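Side-chain contacts in soluble inorganic pyrophosphatase (Toxoplasma gondii, PDB 5WRT), which probably hydrolyses inorganic pyrophosphate to phosphate with the help of bound magnesium ions: residues L153-L158 and V221-E226; G94-T99 and V137-L142; M61-R66 and G118-V123; R43-N48 and D216-V221; G143-I148 and P185-W190. One frame throughout, in Å; residues are numbered along the deposited sequence.

Interaction 1. Residues L153-L158 and V221-E226. With MG (magnesium ion), chain C.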
# COMPACT_ATOMS: atom_id res chain seq x y z
N LEU A 153 20.46 2.19 2.48
CA LEU A 153 19.65 2.80 3.52
C LEU A 153 18.82 3.93 2.92
O LEU A 153 19.38 4.91 2.41
CB LEU A 153 20.54 3.31 4.65
CG LEU A 153 19.88 4.10 5.79
CD1 LEU A 153 18.70 3.33 6.38
CD2 LEU A 153 20.90 4.42 6.86
N ASP A 154 17.50 3.79 2.97
CA ASP A 154 16.59 4.75 2.34
C ASP A 154 15.62 5.25 3.40
O ASP A 154 14.50 4.74 3.54
CB ASP A 154 15.86 4.08 1.15
CG ASP A 154 14.98 5.05 0.39
OD1 ASP A 154 15.12 6.28 0.57
OD2 ASP A 154 14.13 4.58 -0.40
N TRP A 155 16.06 6.25 4.16
CA TRP A 155 15.23 6.83 5.21
C TRP A 155 13.95 7.42 4.63
O TRP A 155 13.95 8.02 3.55
CB TRP A 155 15.99 7.93 5.95
CG TRP A 155 17.08 7.47 6.85
CD1 TRP A 155 18.42 7.50 6.58
CD2 TRP A 155 16.94 6.94 8.17
NE1 TRP A 155 19.12 7.01 7.66
CE2 TRP A 155 18.24 6.65 8.64
CE3 TRP A 155 15.85 6.67 9.00
CZ2 TRP A 155 18.48 6.12 9.91
CZ3 TRP A 155 16.09 6.13 10.26
CH2 TRP A 155 17.39 5.86 10.70
N LYS A 156 12.85 7.24 5.35
CA LYS A 156 11.60 7.94 5.09
C LYS A 156 11.27 8.75 6.34
O LYS A 156 10.74 8.22 7.31
CB LYS A 156 10.48 6.97 4.73
CG LYS A 156 10.81 6.04 3.57
CD LYS A 156 11.15 6.83 2.31
CE LYS A 156 11.50 5.90 1.16
NZ LYS A 156 12.26 6.59 0.08
N VAL A 157 11.63 10.03 6.32
CA VAL A 157 11.34 10.92 7.44
C VAL A 157 9.86 11.28 7.41
O VAL A 157 9.30 11.59 6.35
CB VAL A 157 12.23 12.18 7.37
CG1 VAL A 157 11.89 13.14 8.50
CG2 VAL A 157 13.70 11.80 7.41
N LEU A 158 9.23 11.25 8.58
CA LEU A 158 7.83 11.64 8.71
C LEU A 158 7.75 13.04 9.29
O LEU A 158 8.45 13.37 10.25
CB LEU A 158 7.07 10.65 9.60
CG LEU A 158 7.40 9.17 9.43
CD1 LEU A 158 6.74 8.34 10.51
CD2 LEU A 158 7.00 8.67 8.05
N VAL A 221 18.32 14.21 9.40
CA VAL A 221 18.32 15.34 8.48
C VAL A 221 19.63 16.13 8.60
O VAL A 221 20.21 16.53 7.58
CB VAL A 221 17.10 16.23 8.72
CG1 VAL A 221 17.02 17.33 7.66
CG2 VAL A 221 15.82 15.40 8.71
N TYR A 222 20.09 16.37 9.83
CA TYR A 222 21.35 17.09 10.02
C TYR A 222 22.50 16.40 9.30
O TYR A 222 23.26 17.05 8.57
CB TYR A 222 21.68 17.21 11.51
CG TYR A 222 20.71 18.00 12.35
CD1 TYR A 222 20.10 19.15 11.86
CD2 TYR A 222 20.43 17.62 13.66
CE1 TYR A 222 19.22 19.88 12.64
CE2 TYR A 222 19.56 18.34 14.44
CZ TYR A 222 18.96 19.46 13.93
OH TYR A 222 18.09 20.17 14.73
N ARG A 223 22.64 15.09 9.50
CA ARG A 223 23.76 14.36 8.89
C ARG A 223 23.71 14.45 7.37
O ARG A 223 24.75 14.67 6.73
CB ARG A 223 23.75 12.91 9.35
CG ARG A 223 24.97 12.12 8.92
CD ARG A 223 25.01 10.75 9.55
NE ARG A 223 23.79 9.99 9.29
CZ ARG A 223 22.96 9.55 10.23
NH1 ARG A 223 23.23 9.79 11.51
NH2 ARG A 223 21.87 8.87 9.90
N ALA A 224 22.53 14.28 6.78
CA ALA A 224 22.40 14.43 5.33
C ALA A 224 22.68 15.86 4.90
O ALA A 224 23.21 16.08 3.80
CB ALA A 224 21.01 13.99 4.87
N HIS A 225 22.33 16.84 5.73
CA HIS A 225 22.64 18.23 5.43
C HIS A 225 24.15 18.45 5.40
O HIS A 225 24.66 19.17 4.53
CB HIS A 225 21.98 19.14 6.47
CG HIS A 225 22.13 20.61 6.17
ND1 HIS A 225 21.82 21.15 4.94
CD2 HIS A 225 22.52 21.64 6.95
CE1 HIS A 225 22.03 22.45 4.97
NE2 HIS A 225 22.45 22.78 6.18
N GLU A 226 24.88 17.82 6.32
CA GLU A 226 26.33 17.98 6.36
C GLU A 226 27.01 17.29 5.19
O GLU A 226 28.01 17.78 4.66
CB GLU A 226 26.88 17.46 7.69
CG GLU A 226 26.54 18.32 8.89
MG MG C . 15.87 7.98 -0.16
O HOH W 1 16.06 8.72 2.05
O HOH W 2 15.52 7.25 -2.09
O HOH W 3 16.65 10.01 -0.62
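Two nitrogens that both carry hydrogens face each other where Trp155 meets Arg223: NE1 of the indole and NH2 of the guanidinium are 4.0 Å apart, with no hydrogen bond between them. The side chains cross at about a right angle, and their flat groups are turned 42° apart. NE1 approaches the guanidinium at its edge, near its plane. Arg223 leaves the helix almost fully extended and bends only at its third torsion (55°), which brings NH2 up to the indole nitrogen, obliquely to the ring. Within the strand, Leu153 lays CD1 against one face of the same indole, near its rim. Two residues earlier on the helix, Val221 meets Val157 through a loose methyl contact, 4.4 Å between the two CG2 atoms.

Asp154 and Lys156 project from the other side of the strand. Asp154 OD1 binds a magnesium ion at 2.0 Å, alongside Asp117 and Asp122, and three waters complete its shell. Lys156 NZ forms a salt bridge with Asp154 OD2 at 2.8 Å, reaching it on the syn side but 34° out of the carboxylate plane; it also bonds to Asp122 and Tyr93. One metal-bound water donates to Trp155 O at 2.7 Å, so the residue that packs toward the helix also holds part of the metal shell through its backbone. The chemistry is thus divided across the strand: packing, with two donors side by side, faces the helix, while the carboxylates, the lysine and the magnesium ion, whose charges probably offset one another, gather on the far side.

Interaction 2. Residues G94-T99 and V137-L142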
# COMPACT_ATOMS: atom_id res chain seq x y z
N GLY A 94 8.24 14.01 -0.83
CA GLY A 94 9.26 14.81 -1.47
C GLY A 94 10.63 14.66 -0.84
O GLY A 94 11.01 13.56 -0.44
N ALA A 95 11.37 15.76 -0.72
CA ALA A 95 12.74 15.69 -0.26
C ALA A 95 13.12 16.99 0.44
O ALA A 95 12.49 18.03 0.24
CB ALA A 95 13.71 15.41 -1.41
N PHE A 96 14.15 16.90 1.27
CA PHE A 96 14.72 18.06 1.95
C PHE A 96 15.75 18.73 1.05
O PHE A 96 16.63 18.04 0.52
CB PHE A 96 15.38 17.65 3.26
CG PHE A 96 14.42 17.15 4.30
CD1 PHE A 96 13.53 18.02 4.92
CD2 PHE A 96 14.41 15.82 4.68
CE1 PHE A 96 12.65 17.56 5.88
CE2 PHE A 96 13.53 15.35 5.64
CZ PHE A 96 12.64 16.23 6.24
N PRO A 97 15.67 20.04 0.85
CA PRO A 97 16.72 20.73 0.09
C PRO A 97 18.06 20.66 0.82
O PRO A 97 18.12 20.51 2.04
CB PRO A 97 16.22 22.18 0.00
CG PRO A 97 14.78 22.13 0.38
CD PRO A 97 14.63 20.97 1.31
N GLN A 98 19.14 20.75 0.04
CA GLN A 98 20.49 20.83 0.57
C GLN A 98 20.80 19.63 1.47
O GLN A 98 21.46 19.76 2.51
CB GLN A 98 20.72 22.15 1.31
CG GLN A 98 20.45 23.37 0.44
CD GLN A 98 20.57 24.68 1.19
OE1 GLN A 98 20.57 24.71 2.42
NE2 GLN A 98 20.69 25.77 0.45
N THR A 99 20.31 18.46 1.07
CA THR A 99 20.63 17.21 1.73
C THR A 99 21.09 16.21 0.69
O THR A 99 20.67 16.26 -0.47
CB THR A 99 19.43 16.64 2.51
OG1 THR A 99 18.34 16.42 1.60
CG2 THR A 99 18.99 17.59 3.61
N VAL A 137 7.02 23.73 1.54
CA VAL A 137 6.30 23.95 2.79
C VAL A 137 7.21 23.70 3.98
O VAL A 137 8.00 22.74 3.97
CB VAL A 137 5.04 23.08 2.87
CG1 VAL A 137 4.04 23.48 1.79
CG2 VAL A 137 5.39 21.61 2.73
N PRO A 138 7.17 24.55 5.01
CA PRO A 138 7.90 24.25 6.24
C PRO A 138 7.20 23.15 7.02
O PRO A 138 5.99 23.18 7.21
CB PRO A 138 7.89 25.58 7.01
CG PRO A 138 7.36 26.61 6.03
CD PRO A 138 6.51 25.86 5.07
N VAL A 139 7.98 22.17 7.48
CA VAL A 139 7.44 21.02 8.18
C VAL A 139 8.18 20.82 9.49
O VAL A 139 9.35 21.20 9.63
CB VAL A 139 7.52 19.73 7.32
CG1 VAL A 139 6.78 19.91 6.00
CG2 VAL A 139 8.98 19.34 7.07
N LYS A 140 7.48 20.24 10.46
CA LYS A 140 8.09 19.79 11.70
C LYS A 140 8.30 18.28 11.62
O LYS A 140 7.36 17.53 11.30
CB LYS A 140 7.21 20.14 12.90
CG LYS A 140 7.68 19.53 14.21
CD LYS A 140 6.93 20.11 15.40
CE LYS A 140 5.43 20.16 15.14
NZ LYS A 140 4.67 20.54 16.36
N VAL A 141 9.52 17.85 11.89
CA VAL A 141 9.89 16.45 11.75
C VAL A 141 9.38 15.66 12.96
O VAL A 141 9.57 16.08 14.11
CB VAL A 141 11.41 16.31 11.59
CG1 VAL A 141 11.87 14.94 11.98
CG2 VAL A 141 11.80 16.61 10.15
N LEU A 142 8.73 14.52 12.69
CA LEU A 142 8.12 13.71 13.74
C LEU A 142 8.80 12.37 13.96
O LEU A 142 8.65 11.79 15.04
CB LEU A 142 6.64 13.47 13.41
CG LEU A 142 5.76 14.71 13.26
CD1 LEU A 142 4.42 14.33 12.63
CD2 LEU A 142 5.55 15.38 14.60
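Phe96 reaches strand 136-149 with the CE1-CZ rim of its ring and meets two of its valines in different ways. Val139 comes to the ring edge near its plane, with CG2 4.2 Å from Phe96 CE1. Val141 approaches obliquely, its CG2 lying 4.0 Å from Phe96 CZ. Two adjoining rim atoms, CE1 and CZ, thus meet methyls of residues two apart on one strand. The bond from CA to CB of Phe96 does not itself aim at the strand; with CG opposite the carbonyl carbon (chi1 -67°), the ring swings across and carries its end to the valines.

Behind the ring the chain leaves its strand through Pro97 and turns, and this turn is tied back to Phe96. Thr99 OG1 donates to Phe96 O at 2.6 Å, standing above the carbonyl plane, 39° out of it. The same hydroxyl oxygen accepts the backbone N-H of Leu121, so one threonine fixes both the turn and the neighbouring strand.

Leu121, Val123 and Val157 pack round Phe96 from two other strands, and Val221 comes in from helix 214-232. Strands 47-53, 92-95, 115-125, 152-161 and 136-149 pair in that order, and the last returns to the first. Phe96 and the two valines are thus part of the hydrophobic interior of the closed five-stranded barrel, the OB-like core of the family I pyrophosphatase domain that this fragment represents.

Interaction 3. Residues M61-R66 and G118-V123. With MG (magnesium ion), chain D; MG (magnesium ion), chain C.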
# COMPACT_ATOMS: atom_id res chain seq x y z
N MET A 61 7.34 11.58 -9.79
CA MET A 61 7.94 12.89 -10.00
C MET A 61 9.14 13.06 -9.08
O MET A 61 9.08 12.73 -7.90
CB MET A 61 6.91 13.99 -9.74
CG MET A 61 5.58 13.78 -10.46
SD MET A 61 5.73 13.83 -12.26
CE MET A 61 6.28 15.51 -12.51
N GLU A 62 10.22 13.61 -9.63
CA GLU A 62 11.44 13.80 -8.86
C GLU A 62 12.20 15.00 -9.40
O GLU A 62 12.10 15.33 -10.59
CB GLU A 62 12.36 12.57 -8.91
CG GLU A 62 11.84 11.33 -8.21
CD GLU A 62 12.73 10.13 -8.44
OE1 GLU A 62 13.56 10.15 -9.38
OE2 GLU A 62 12.61 9.15 -7.67
N MET A 63 12.96 15.64 -8.52
CA MET A 63 13.91 16.66 -8.96
C MET A 63 14.96 16.04 -9.87
O MET A 63 15.55 15.00 -9.54
CB MET A 63 14.58 17.31 -7.74
CG MET A 63 13.65 18.15 -6.89
SD MET A 63 14.50 19.04 -5.58
CE MET A 63 14.87 17.71 -4.43
N GLN A 64 15.20 16.67 -11.01
CA GLN A 64 16.19 16.19 -11.98
C GLN A 64 17.52 16.88 -11.67
O GLN A 64 17.79 17.99 -12.13
CB GLN A 64 15.72 16.46 -13.41
CG GLN A 64 14.39 15.82 -13.75
CD GLN A 64 14.40 14.31 -13.57
OE1 GLN A 64 15.28 13.62 -14.07
NE2 GLN A 64 13.41 13.80 -12.84
N LEU A 65 18.36 16.20 -10.89
CA LEU A 65 19.56 16.82 -10.35
C LEU A 65 20.60 17.14 -11.43
O LEU A 65 21.47 17.99 -11.20
CB LEU A 65 20.17 15.92 -9.28
CG LEU A 65 19.23 15.53 -8.14
CD1 LEU A 65 19.98 14.79 -7.04
CD2 LEU A 65 18.51 16.74 -7.57
N ARG A 66 20.54 16.48 -12.59
CA ARG A 66 21.50 16.77 -13.65
C ARG A 66 21.17 18.06 -14.39
O ARG A 66 22.07 18.69 -14.96
CB ARG A 66 21.57 15.61 -14.64
CG ARG A 66 22.38 14.42 -14.14
CD ARG A 66 22.28 13.25 -15.11
NE ARG A 66 22.53 13.65 -16.49
CZ ARG A 66 23.54 13.21 -17.23
NH1 ARG A 66 24.41 12.35 -16.72
NH2 ARG A 66 23.69 13.64 -18.48
N GLY A 118 22.23 7.83 -1.98
CA GLY A 118 22.79 8.69 -2.99
C GLY A 118 21.89 9.82 -3.45
O GLY A 118 22.31 10.60 -4.32
N ASP A 119 20.69 9.95 -2.91
CA ASP A 119 19.71 10.95 -3.28
C ASP A 119 19.49 11.96 -2.15
O ASP A 119 19.95 11.76 -1.03
CB ASP A 119 18.38 10.28 -3.64
CG ASP A 119 18.22 10.07 -5.13
OD1 ASP A 119 19.17 10.37 -5.88
OD2 ASP A 119 17.13 9.62 -5.56
N PRO A 120 18.80 13.07 -2.43
CA PRO A 120 18.34 13.93 -1.34
C PRO A 120 17.42 13.17 -0.39
O PRO A 120 16.68 12.28 -0.80
CB PRO A 120 17.59 15.06 -2.06
CG PRO A 120 18.19 15.10 -3.41
CD PRO A 120 18.59 13.70 -3.75
N LEU A 121 17.48 13.55 0.89
CA LEU A 121 16.75 12.82 1.92
C LEU A 121 15.25 12.91 1.71
O LEU A 121 14.71 14.00 1.49
CB LEU A 121 17.13 13.36 3.30
CG LEU A 121 16.48 12.67 4.50
CD1 LEU A 121 16.85 11.19 4.52
CD2 LEU A 121 16.91 13.34 5.79
N ASP A 122 14.57 11.77 1.77
CA ASP A 122 13.14 11.70 1.51
C ASP A 122 12.33 12.05 2.76
O ASP A 122 12.74 11.76 3.89
CB ASP A 122 12.75 10.29 1.04
CG ASP A 122 13.53 9.86 -0.19
OD1 ASP A 122 13.67 10.67 -1.13
OD2 ASP A 122 13.99 8.70 -0.21
N VAL A 123 11.17 12.67 2.54
CA VAL A 123 10.28 13.06 3.63
C VAL A 123 8.84 12.78 3.22
O VAL A 123 8.44 13.06 2.08
CB VAL A 123 10.47 14.54 4.03
CG1 VAL A 123 10.35 15.45 2.81
CG2 VAL A 123 9.48 14.94 5.12
MG MG D . 13.46 10.99 -3.22
MG MG C . 15.87 7.98 -0.16
O HOH W 4 14.82 9.52 -3.52
O HOH W 1 16.06 8.72 2.05
O HOH W 2 15.52 7.25 -2.09
O HOH W 3 16.65 10.01 -0.62
O HOH W 5 13.15 11.38 -5.24
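Met63 and Leu65 face the loop before strand 122-123 across a wide backbone gap, with the CA atoms of Met63 and Pro120, and likewise of Leu65 and Asp119, 9.2 Å apart. Side chains bridge that gap, and Pro120 receives both of them. Leu65 and Pro120 reach for each other tip to tip, Leu65 CD1 lying 3.7 Å from Pro120 CD. Met63 adds a looser touch, its CE methyl 4.3 Å from Pro120 CG. Trp30 packs on both Leu65 and Pro120. The backbone N of Met63 bonds to the carboxylate of Glu52, a magnesium ligand in this protein although not bound to metal in this chain.

The acidic groups lie beside this apolar patch. Asp122 bridges two magnesium ions, one oxygen to each: OD2 is 2.0 Å from the ion it shares with Asp117 and Asp154, and OD1 is 2.1 Å from the other. A water on that second ion donates to Asp119 OD2. Glu62 OE2 stands 5.0 Å from Asp119 OD2.

The run from Asp117 to Val123, Asp-Gly-Asp-Pro-Leu-Asp-Val, fits the signature of family I pyrophosphatases. Its proline packs against strand 57-63 and the loop that follows, while Asp117 and Asp122, with Asp154, hold the magnesium ions of a site typical of these enzymes, and Asp119 meets a metal-bound water.

Interaction 4. Residues R43-N48 and D216-V221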
# COMPACT_ATOMS: atom_id res chain seq x y z
N ARG A 43 12.22 27.81 16.99
CA ARG A 43 11.50 26.92 17.89
C ARG A 43 10.02 27.21 17.69
O ARG A 43 9.58 28.35 17.93
CB ARG A 43 11.91 27.16 19.34
CG ARG A 43 13.28 26.62 19.75
CD ARG A 43 13.60 25.21 19.28
NE ARG A 43 14.97 24.86 19.63
CZ ARG A 43 15.99 24.88 18.78
NH1 ARG A 43 15.80 25.21 17.51
NH2 ARG A 43 17.21 24.56 19.20
N PRO A 44 9.20 26.23 17.25
CA PRO A 44 9.56 24.85 16.89
C PRO A 44 10.44 24.78 15.65
O PRO A 44 10.34 25.63 14.77
CB PRO A 44 8.20 24.20 16.63
CG PRO A 44 7.32 25.32 16.23
CD PRO A 44 7.77 26.50 17.04
N LEU A 45 11.31 23.78 15.61
CA LEU A 45 12.25 23.65 14.51
C LEU A 45 11.52 23.27 13.23
O LEU A 45 10.77 22.29 13.20
CB LEU A 45 13.30 22.60 14.86
CG LEU A 45 14.39 22.33 13.82
CD1 LEU A 45 15.23 23.56 13.56
CD2 LEU A 45 15.24 21.18 14.30
N LEU A 46 11.73 24.05 12.18
CA LEU A 46 11.08 23.85 10.90
C LEU A 46 12.11 23.50 9.83
O LEU A 46 13.19 24.10 9.79
CB LEU A 46 10.30 25.10 10.47
CG LEU A 46 9.08 25.44 11.32
CD1 LEU A 46 8.33 26.62 10.73
CD2 LEU A 46 8.16 24.23 11.45
N PHE A 47 11.77 22.54 8.99
CA PHE A 47 12.56 22.19 7.82
C PHE A 47 11.69 22.46 6.59
O PHE A 47 10.48 22.25 6.63
CB PHE A 47 12.99 20.72 7.80
CG PHE A 47 13.74 20.28 9.03
CD1 PHE A 47 13.07 20.02 10.21
CD2 PHE A 47 15.11 20.10 8.99
CE1 PHE A 47 13.76 19.60 11.33
CE2 PHE A 47 15.80 19.68 10.10
CZ PHE A 47 15.12 19.43 11.28
N ASN A 48 12.31 22.92 5.51
CA ASN A 48 11.57 23.08 4.27
C ASN A 48 11.50 21.75 3.54
O ASN A 48 12.46 20.98 3.52
CB ASN A 48 12.20 24.15 3.38
CG ASN A 48 11.51 25.50 3.52
OD1 ASN A 48 10.31 25.57 3.77
ND2 ASN A 48 12.27 26.57 3.35
N ASP A 216 15.72 11.60 16.86
CA ASP A 216 16.57 10.81 15.98
C ASP A 216 16.38 11.24 14.53
O ASP A 216 17.35 11.32 13.77
CB ASP A 216 16.27 9.32 16.13
CG ASP A 216 16.83 8.74 17.41
OD1 ASP A 216 17.94 9.15 17.81
OD2 ASP A 216 16.16 7.87 18.00
N ALA A 217 15.14 11.52 14.13
CA ALA A 217 14.88 11.94 12.76
C ALA A 217 15.47 13.31 12.48
O ALA A 217 15.85 13.59 11.33
CB ALA A 217 13.38 11.92 12.48
N GLU A 218 15.53 14.18 13.49
CA GLU A 218 16.23 15.45 13.31
C GLU A 218 17.70 15.22 12.99
O GLU A 218 18.26 15.88 12.11
CB GLU A 218 16.09 16.31 14.57
CG GLU A 218 14.71 16.90 14.82
CD GLU A 218 14.60 17.52 16.20
OE1 GLU A 218 15.62 17.57 16.92
OE2 GLU A 218 13.48 17.96 16.57
N ARG A 219 18.33 14.27 13.69
CA ARG A 219 19.74 13.98 13.45
C ARG A 219 19.96 13.35 12.08
O ARG A 219 21.01 13.56 11.47
CB ARG A 219 20.28 13.06 14.54
CG ARG A 219 20.52 13.74 15.88
CD ARG A 219 21.18 12.79 16.87
NE ARG A 219 20.23 11.90 17.52
CZ ARG A 219 19.51 12.22 18.59
NH1 ARG A 219 19.64 13.43 19.14
NH2 ARG A 219 18.67 11.35 19.12
N VAL A 220 18.99 12.58 11.59
CA VAL A 220 19.08 12.04 10.23
C VAL A 220 19.15 13.18 9.22
O VAL A 220 19.97 13.15 8.29
CB VAL A 220 17.90 11.10 9.95
CG1 VAL A 220 17.76 10.85 8.45
CG2 VAL A 220 18.07 9.78 10.70
N VAL A 221 18.32 14.21 9.40
CA VAL A 221 18.32 15.34 8.48
C VAL A 221 19.63 16.13 8.60
O VAL A 221 20.21 16.53 7.58
CB VAL A 221 17.10 16.23 8.72
CG1 VAL A 221 17.02 17.33 7.66
CG2 VAL A 221 15.82 15.40 8.71
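Apolar packing joins the start of strand 47-53 and the loop before it to the helix, chiefly where Phe47 meets Val221. Here Val221 uses CG1, which lies 3.6 Å from Phe47 CE2 and equally close to CD2, so the methyl approaches the ring obliquely. The bond from CA to CB of Phe47 already points to the helix, and the ring continues that way.

Carbon contacts with a charged side chain come next. Glu218 lends its aliphatic part, CG lying 4.4 Å from Phe47 CZ. Its carboxylate carbon CD is 4.2 Å from Leu45 CD2; the glutamate chain is extended and passes the leucine at a slant.

The one salt bridge stays within the helix, away from the strand. Arg219 NH2 donates to Asp216 OD1 at 2.7 Å along a fairly straight bond (161°). The oxygen lies in the guanidinium plane, whereas the nitrogen comes from above the carboxylate plane.

Phe47 pairs through its backbone with Val139 and packs its side chain on Val141 and on the ring of Phe36. Ala217 of the helix rests on Val141 and Ala144, and Val220 and Val221 rest on Leu121, so helix 214-232 lies against strands 47-53, 136-149 and 115-125 together.

Interaction 5. Residues G143-I148 and P185-W190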
# COMPACT_ATOMS: atom_id res chain seq x y z
N GLY A 143 9.52 11.86 12.97
CA GLY A 143 10.10 10.53 13.08
C GLY A 143 10.65 10.09 11.74
O GLY A 143 10.64 10.84 10.76
N ALA A 144 11.15 8.86 11.72
CA ALA A 144 11.81 8.35 10.53
C ALA A 144 11.78 6.83 10.53
O ALA A 144 12.01 6.20 11.57
CB ALA A 144 13.25 8.85 10.43
N LEU A 145 11.51 6.25 9.37
CA LEU A 145 11.59 4.81 9.15
C LEU A 145 12.84 4.51 8.35
O LEU A 145 13.11 5.17 7.34
CB LEU A 145 10.35 4.30 8.41
CG LEU A 145 9.03 4.30 9.19
CD1 LEU A 145 7.85 4.35 8.24
CD2 LEU A 145 8.95 3.07 10.09
N ALA A 146 13.61 3.51 8.79
CA ALA A 146 14.89 3.17 8.16
C ALA A 146 14.67 2.02 7.19
O ALA A 146 14.98 0.86 7.47
CB ALA A 146 15.93 2.82 9.22
N MET A 147 14.13 2.35 6.02
CA MET A 147 13.90 1.34 5.00
C MET A 147 15.22 0.95 4.34
O MET A 147 16.07 1.80 4.08
CB MET A 147 12.89 1.86 3.97
CG MET A 147 12.27 0.77 3.10
SD MET A 147 11.68 1.33 1.49
CE MET A 147 13.22 1.71 0.66
N ILE A 148 15.38 -0.34 4.09
CA ILE A 148 16.56 -0.89 3.42
C ILE A 148 16.12 -1.40 2.05
O ILE A 148 15.38 -2.39 1.96
CB ILE A 148 17.23 -1.99 4.24
CG1 ILE A 148 17.53 -1.50 5.66
CG2 ILE A 148 18.51 -2.45 3.56
CD1 ILE A 148 18.43 -0.30 5.71
N PRO A 185 1.95 2.85 10.52
CA PRO A 185 2.02 1.55 9.84
C PRO A 185 1.63 1.61 8.38
O PRO A 185 2.17 0.84 7.58
CB PRO A 185 1.04 0.68 10.65
CG PRO A 185 0.09 1.65 11.25
CD PRO A 185 0.89 2.88 11.55
N GLY A 186 0.73 2.52 8.00
CA GLY A 186 0.40 2.66 6.59
C GLY A 186 1.59 3.08 5.75
O GLY A 186 1.79 2.59 4.64
N ILE A 187 2.41 4.00 6.28
CA ILE A 187 3.60 4.43 5.56
C ILE A 187 4.64 3.32 5.53
O ILE A 187 5.27 3.07 4.49
CB ILE A 187 4.17 5.72 6.19
CG1 ILE A 187 3.24 6.90 5.92
CG2 ILE A 187 5.57 6.00 5.68
CD1 ILE A 187 3.49 8.09 6.81
N ARG A 188 4.84 2.62 6.65
CA ARG A 188 5.80 1.53 6.69
C ARG A 188 5.42 0.42 5.71
O ARG A 188 6.26 -0.08 4.95
CB ARG A 188 5.93 0.96 8.10
CG ARG A 188 6.89 -0.22 8.19
CD ARG A 188 7.13 -0.67 9.63
NE ARG A 188 5.95 -0.46 10.45
CZ ARG A 188 5.95 0.18 11.62
NH1 ARG A 188 7.09 0.66 12.11
NH2 ARG A 188 4.82 0.33 12.29
N GLU A 189 4.14 0.02 5.72
CA GLU A 189 3.72 -1.07 4.85
C GLU A 189 3.71 -0.64 3.39
O GLU A 189 3.94 -1.47 2.50
CB GLU A 189 2.34 -1.57 5.26
CG GLU A 189 2.29 -2.21 6.64
CD GLU A 189 3.41 -3.21 6.88
OE1 GLU A 189 3.73 -3.99 5.95
OE2 GLU A 189 3.97 -3.22 7.99
N TRP A 190 3.46 0.64 3.12
CA TRP A 190 3.50 1.13 1.74
C TRP A 190 4.89 0.96 1.15
O TRP A 190 5.06 0.39 0.06
CB TRP A 190 3.07 2.59 1.68
CG TRP A 190 2.65 3.03 0.31
CD1 TRP A 190 1.37 3.12 -0.16
CD2 TRP A 190 3.50 3.43 -0.77
NE1 TRP A 190 1.38 3.55 -1.47
CE2 TRP A 190 2.68 3.74 -1.86
CE3 TRP A 190 4.89 3.54 -0.91
CZ2 TRP A 190 3.19 4.17 -3.09
CZ3 TRP A 190 5.40 3.97 -2.13
CH2 TRP A 190 4.55 4.28 -3.20
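Strand 143-148 comes nearest to helix 185-190 at Leu145 and Arg188, whose CA atoms are 7.1 Å apart. This is a helix packed on the outer surface of the barrel: Ala144 and Ala146 pack on Trp155 on the other side of the wall, whereas Leu145 points out to the helix. Leu145 supplies all the strand's contacts, dividing them between its two methyls. CD1 goes to the helix itself, 3.8 Å from Ile187 CG2. CD2 faces the Arg188 side chain, which crosses the leucine at about a right angle. The first torsion of Arg188 is trans (178°), and the chain stays extended until its third, where it bends to bring NH1 to the leucine methyl.

NH1 of that guanidinium also makes a weak hydrogen bond to Glu209 O on strand 204-212, and Phe205 of the same strand packs on both Leu145 and Arg188. On the helix, Pro185 packs against Glu189 of the second subunit, and Glu189 against Gly182 of that subunit, which places this helix at the dimer interface. The charged end of Arg188 meets the leucine obliquely, with NH1 3.7 Å from Leu145 CD2.

In the fold
Four of the contacts involve the barrel and its covering helices; interaction 3 ties a separate three-stranded sheet to it. Interactions 1 and 3 share the magnesium ion held by Asp154 and Asp122, and Lys156 NZ joins them through a 2.7 Å salt bridge to Asp122 OD2. Interaction 2 lies in the barrel interior next to interaction 1, where Val157 CG1 is 3.8 Å from Val141 CG2. Interactions 1 and 4 have Val221 of helix 214-232 in common; its side chain is about 12 Å from a magnesium ion. Interaction 5 continues strand 136-149 from interaction 2 toward the dimer interface and touches interaction 1, with Ala146 CB 3.5 Å from Trp155 CZ3.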